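Side-chain contacts in KDGF (Halomonas sp., PDB 5FQ0), which probably converts unsaturated uronates released from pectin and alginate into linear ketonised sugars, using a metal site in a cupin fold: residues His12-Gln15 and Ile21-Lys24; Ala63-Val66 and Glu71-Arg74. All coordinates share one frame; numbering follows the deposited sequence.

Contact 1 (His12-Gln15 and Ile21-Lys24)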
# COMPACT_ATOMS: atom_id res chain seq x y z
N HIS B 12 -9.00 12.80 8.61
CA HIS B 12 -9.93 11.67 8.79
C HIS B 12 -9.83 11.00 10.17
O HIS B 12 -8.73 10.78 10.67
CB HIS B 12 -9.71 10.62 7.69
CG HIS B 12 -9.91 11.15 6.30
ND1 HIS B 12 -11.11 11.04 5.63
CD2 HIS B 12 -9.07 11.83 5.49
CE1 HIS B 12 -11.00 11.62 4.45
NE2 HIS B 12 -9.77 12.11 4.33
N ASP B 13 -10.97 10.66 10.75
CA ASP B 13 -11.05 9.96 12.04
C ASP B 13 -10.84 8.47 11.87
O ASP B 13 -11.19 7.91 10.82
CB ASP B 13 -12.48 10.12 12.65
CG ASP B 13 -12.85 11.57 12.99
OD1 ASP B 13 -11.99 12.46 13.12
OD2 ASP B 13 -14.06 11.79 13.16
N TRP B 14 -10.33 7.79 12.91
CA TRP B 14 -10.36 6.33 12.90
C TRP B 14 -11.79 5.82 13.04
O TRP B 14 -12.58 6.44 13.73
CB TRP B 14 -9.52 5.76 14.05
CG TRP B 14 -8.06 6.02 13.91
CD1 TRP B 14 -7.35 6.94 14.59
CD2 TRP B 14 -7.13 5.35 13.04
NE1 TRP B 14 -6.02 6.90 14.20
CE2 TRP B 14 -5.87 5.92 13.25
CE3 TRP B 14 -7.25 4.31 12.11
CZ2 TRP B 14 -4.71 5.50 12.56
CZ3 TRP B 14 -6.10 3.89 11.41
CH2 TRP B 14 -4.86 4.49 11.64
N GLN B 15 -12.10 4.71 12.37
CA GLN B 15 -13.42 4.08 12.42
C GLN B 15 -13.26 2.75 13.13
O GLN B 15 -12.33 2.01 12.81
CB GLN B 15 -13.96 3.82 10.99
CG GLN B 15 -14.11 5.05 10.10
CD GLN B 15 -15.03 6.10 10.71
OE1 GLN B 15 -16.09 5.76 11.25
NE2 GLN B 15 -14.60 7.36 10.68
N ILE B 21 -9.43 -3.09 17.05
CA ILE B 21 -9.17 -2.80 15.63
C ILE B 21 -9.93 -1.57 15.10
O ILE B 21 -11.15 -1.52 15.17
CB ILE B 21 -9.46 -4.03 14.72
CG1 ILE B 21 -8.67 -5.26 15.19
CG2 ILE B 21 -9.12 -3.75 13.26
CD1 ILE B 21 -9.00 -6.51 14.39
N GLN B 22 -9.19 -0.61 14.55
CA GLN B 22 -9.76 0.57 13.88
C GLN B 22 -9.18 0.72 12.47
O GLN B 22 -8.11 0.16 12.16
CB GLN B 22 -9.43 1.83 14.67
CG GLN B 22 -10.03 1.83 16.07
CD GLN B 22 -9.92 3.19 16.70
OE1 GLN B 22 -8.85 3.79 16.74
NE2 GLN B 22 -11.04 3.72 17.14
N ARG B 23 -9.86 1.50 11.63
CA ARG B 23 -9.35 1.71 10.28
C ARG B 23 -9.71 3.04 9.69
O ARG B 23 -10.60 3.72 10.18
CB ARG B 23 -9.81 0.61 9.32
CG ARG B 23 -11.24 0.70 8.86
CD ARG B 23 -11.49 -0.44 7.88
NE ARG B 23 -12.92 -0.58 7.68
CZ ARG B 23 -13.60 -1.71 7.75
NH1 ARG B 23 -12.99 -2.87 7.96
NH2 ARG B 23 -14.90 -1.67 7.57
N LYS B 24 -9.02 3.39 8.62
CA LYS B 24 -9.45 4.49 7.76
C LYS B 24 -9.39 3.99 6.32
O LYS B 24 -8.35 3.42 5.90
CB LYS B 24 -8.52 5.68 7.90
CG LYS B 24 -8.35 6.23 9.32
CD LYS B 24 -7.54 7.52 9.27
CE LYS B 24 -7.13 7.99 10.67
NZ LYS B 24 -6.52 9.36 10.66
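Lys24 lays its extended chain across one face of the Trp14 indole at about a right angle. Its CE sits 3.6 Å from the centroid of the five-membered ring of Trp14, 15° off the ring normal, a CH-pi contact over the face. From there NZ of Lys24 makes a cation-pi interaction with the same ring and a 2.6 Å hydrogen bond to His12 O, tilted 30° from the carbonyl plane. Asn9 OD1 also takes a hydrogen bond from this NZ, so two oxygens and a ring hold the ammonium group of a buried lysine. With CG of Lys24 beside its own backbone N (chi1 -56°), the chain passes Asp13 O, 3.6 Å from CG, and CE3 of the Trp14 six-membered ring. Gln22 reaches Trp14 at the root of the ring: its OE1 lies 3.4 Å from CB of Trp14, with amide and indole planes nearly parallel. That oxygen is hydrogen-bonded to Lys38, while NE2 of Gln22 bonds Asp16.

Backbone bonds fix the register. Gln15 N to Arg23 O and Arg23 N to Gln15 O, each 2.8 Å, make these residues an antiparallel hydrogen-bonded pair. Their side chains rise on the face away from Trp14, where Arg23 makes a weak hydrogen bond to a bound citrate.

Gln15 begins strand 15-18, an outermost strand of the larger sheet, and strand 21-29 lies between it and strand 32-39, to which Gln22 and Lys24 bond through their backbones; Trp14 also touches Cys36 there and makes a cation-pi interaction with Lys38.

Contact 2 (Ala63-Val66 and Glu71-Arg74)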
# COMPACT_ATOMS: atom_id res chain seq x y z
N ALA B 63 4.39 -4.47 14.39
CA ALA B 63 4.76 -5.81 13.96
C ALA B 63 3.55 -6.71 14.08
O ALA B 63 2.65 -6.47 14.92
CB ALA B 63 5.93 -6.36 14.80
N PHE B 64 3.49 -7.71 13.20
CA PHE B 64 2.41 -8.71 13.16
C PHE B 64 3.00 -10.10 12.98
O PHE B 64 4.00 -10.26 12.25
CB PHE B 64 1.52 -8.49 11.92
CG PHE B 64 0.76 -7.20 11.94
CD1 PHE B 64 1.36 -6.00 11.52
CD2 PHE B 64 -0.55 -7.18 12.38
CE1 PHE B 64 0.63 -4.81 11.55
CE2 PHE B 64 -1.28 -6.00 12.41
CZ PHE B 64 -0.71 -4.81 11.97
N GLU B 65 2.37 -11.11 13.58
CA GLU B 65 2.59 -12.45 13.07
C GLU B 65 1.49 -12.73 12.06
O GLU B 65 0.30 -12.69 12.39
CB GLU B 65 2.62 -13.54 14.14
CG GLU B 65 2.56 -14.89 13.41
CD GLU B 65 2.96 -16.11 14.21
OE1 GLU B 65 4.18 -16.36 14.33
OE2 GLU B 65 2.06 -16.85 14.65
N VAL B 66 1.89 -13.00 10.83
CA VAL B 66 0.92 -13.20 9.76
C VAL B 66 0.95 -14.68 9.40
O VAL B 66 2.03 -15.30 9.29
CB VAL B 66 1.22 -12.33 8.53
CG1 VAL B 66 0.44 -12.81 7.31
CG2 VAL B 66 0.89 -10.86 8.82
N GLU B 71 1.39 -21.24 6.99
CA GLU B 71 2.74 -20.70 7.21
C GLU B 71 2.72 -19.36 7.99
O GLU B 71 2.00 -18.43 7.62
CB GLU B 71 3.51 -20.55 5.87
CG GLU B 71 4.96 -20.08 6.04
CD GLU B 71 5.66 -19.63 4.74
OE1 GLU B 71 5.06 -19.71 3.65
OE2 GLU B 71 6.83 -19.18 4.81
N LYS B 72 3.52 -19.25 9.05
CA LYS B 72 3.59 -18.04 9.88
C LYS B 72 4.92 -17.30 9.68
O LYS B 72 5.99 -17.93 9.63
CB LYS B 72 3.47 -18.35 11.37
CG LYS B 72 2.41 -19.35 11.79
CD LYS B 72 1.02 -18.76 11.85
CE LYS B 72 0.01 -19.78 12.35
NZ LYS B 72 0.01 -19.91 13.82
N ARG B 73 4.85 -15.97 9.60
CA ARG B 73 6.06 -15.13 9.67
C ARG B 73 5.82 -13.88 10.52
O ARG B 73 4.69 -13.36 10.55
CB ARG B 73 6.51 -14.69 8.28
CG ARG B 73 6.76 -15.82 7.31
CD ARG B 73 8.14 -16.42 7.49
NE ARG B 73 9.08 -15.74 6.62
CZ ARG B 73 9.23 -16.05 5.33
NH1 ARG B 73 8.52 -17.04 4.78
NH2 ARG B 73 10.11 -15.37 4.59
N ARG B 74 6.88 -13.40 11.17
CA ARG B 74 6.84 -12.14 11.93
C ARG B 74 7.22 -11.04 10.94
O ARG B 74 8.30 -11.08 10.37
CB ARG B 74 7.83 -12.15 13.11
CG ARG B 74 8.01 -10.82 13.86
CD ARG B 74 9.23 -10.79 14.83
NE ARG B 74 9.39 -12.08 15.54
CZ ARG B 74 10.37 -12.96 15.34
NH1 ARG B 74 11.38 -12.71 14.52
NH2 ARG B 74 10.36 -14.11 16.01
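Val66 N donates to Arg73 O at 2.8 Å, and Arg73 N to Val66 O at 2.9 Å, both close to straight, which marks Val66 and Arg73 as an antiparallel hydrogen-bonded pair. Glu65 and Arg74 form the next, non-hydrogen-bonded pair, their CA atoms 4.4 Å apart. CA-H...O contacts fill in between the amide bonds, the shortest from Lys72 CA to Val66 O at 3.2 Å.

Among charged groups, Glu65 meets Lys72 diagonally on the face that also carries Arg74. The glutamate's CG is anti to its backbone N (chi1 168°), and its extended chain leans the carboxylate over the aliphatic part of Lys72: OE1 of Glu65 lies 3.6 Å from CB of Lys72, and OE2 of Glu65 is 3.5 Å from CD of Lys72. The salt bridge proper, Glu65 OE2 to Lys72 NZ, is long at 3.8 Å. On the other face Arg73 folds back along its own strand, bringing NH1 to Glu71 OE2 at 2.7 Å in a salt bridge whose hydrogen bond is weak in angle.

Packing comes from beyond the hairpin: Val66, Glu71 and Arg73 each pack on an aromatic side chain of a neighbouring subunit, and Phe64 meets Phe39 edge to face. The hairpin forms one border of the smaller cupin sheet, with strand 71-75 outermost and strand 64-68 joined on its other flank to strand 89-93.

From the N terminus, contact 1 comes first: after strand 5-7 the chain runs through a loop into strand 15-18, turns, and is closed by the start of strand 21-29. The chain then passes through strands 32-39, 44-48 and 54-61 before contact 2 closes a second short turn, joining strands 64-68 and 71-75. The two closures follow in series, neither nested nor crossed, and their centres lie about 23 Å apart on opposite sides of the chain's centre. Contact 1 finishes one border of the larger sheet, contact 2 one border of the smaller. The nickel ion, held by His48, His50, Gln55 and His89, is about 10 Å from the side chains of Arg23 and Val66.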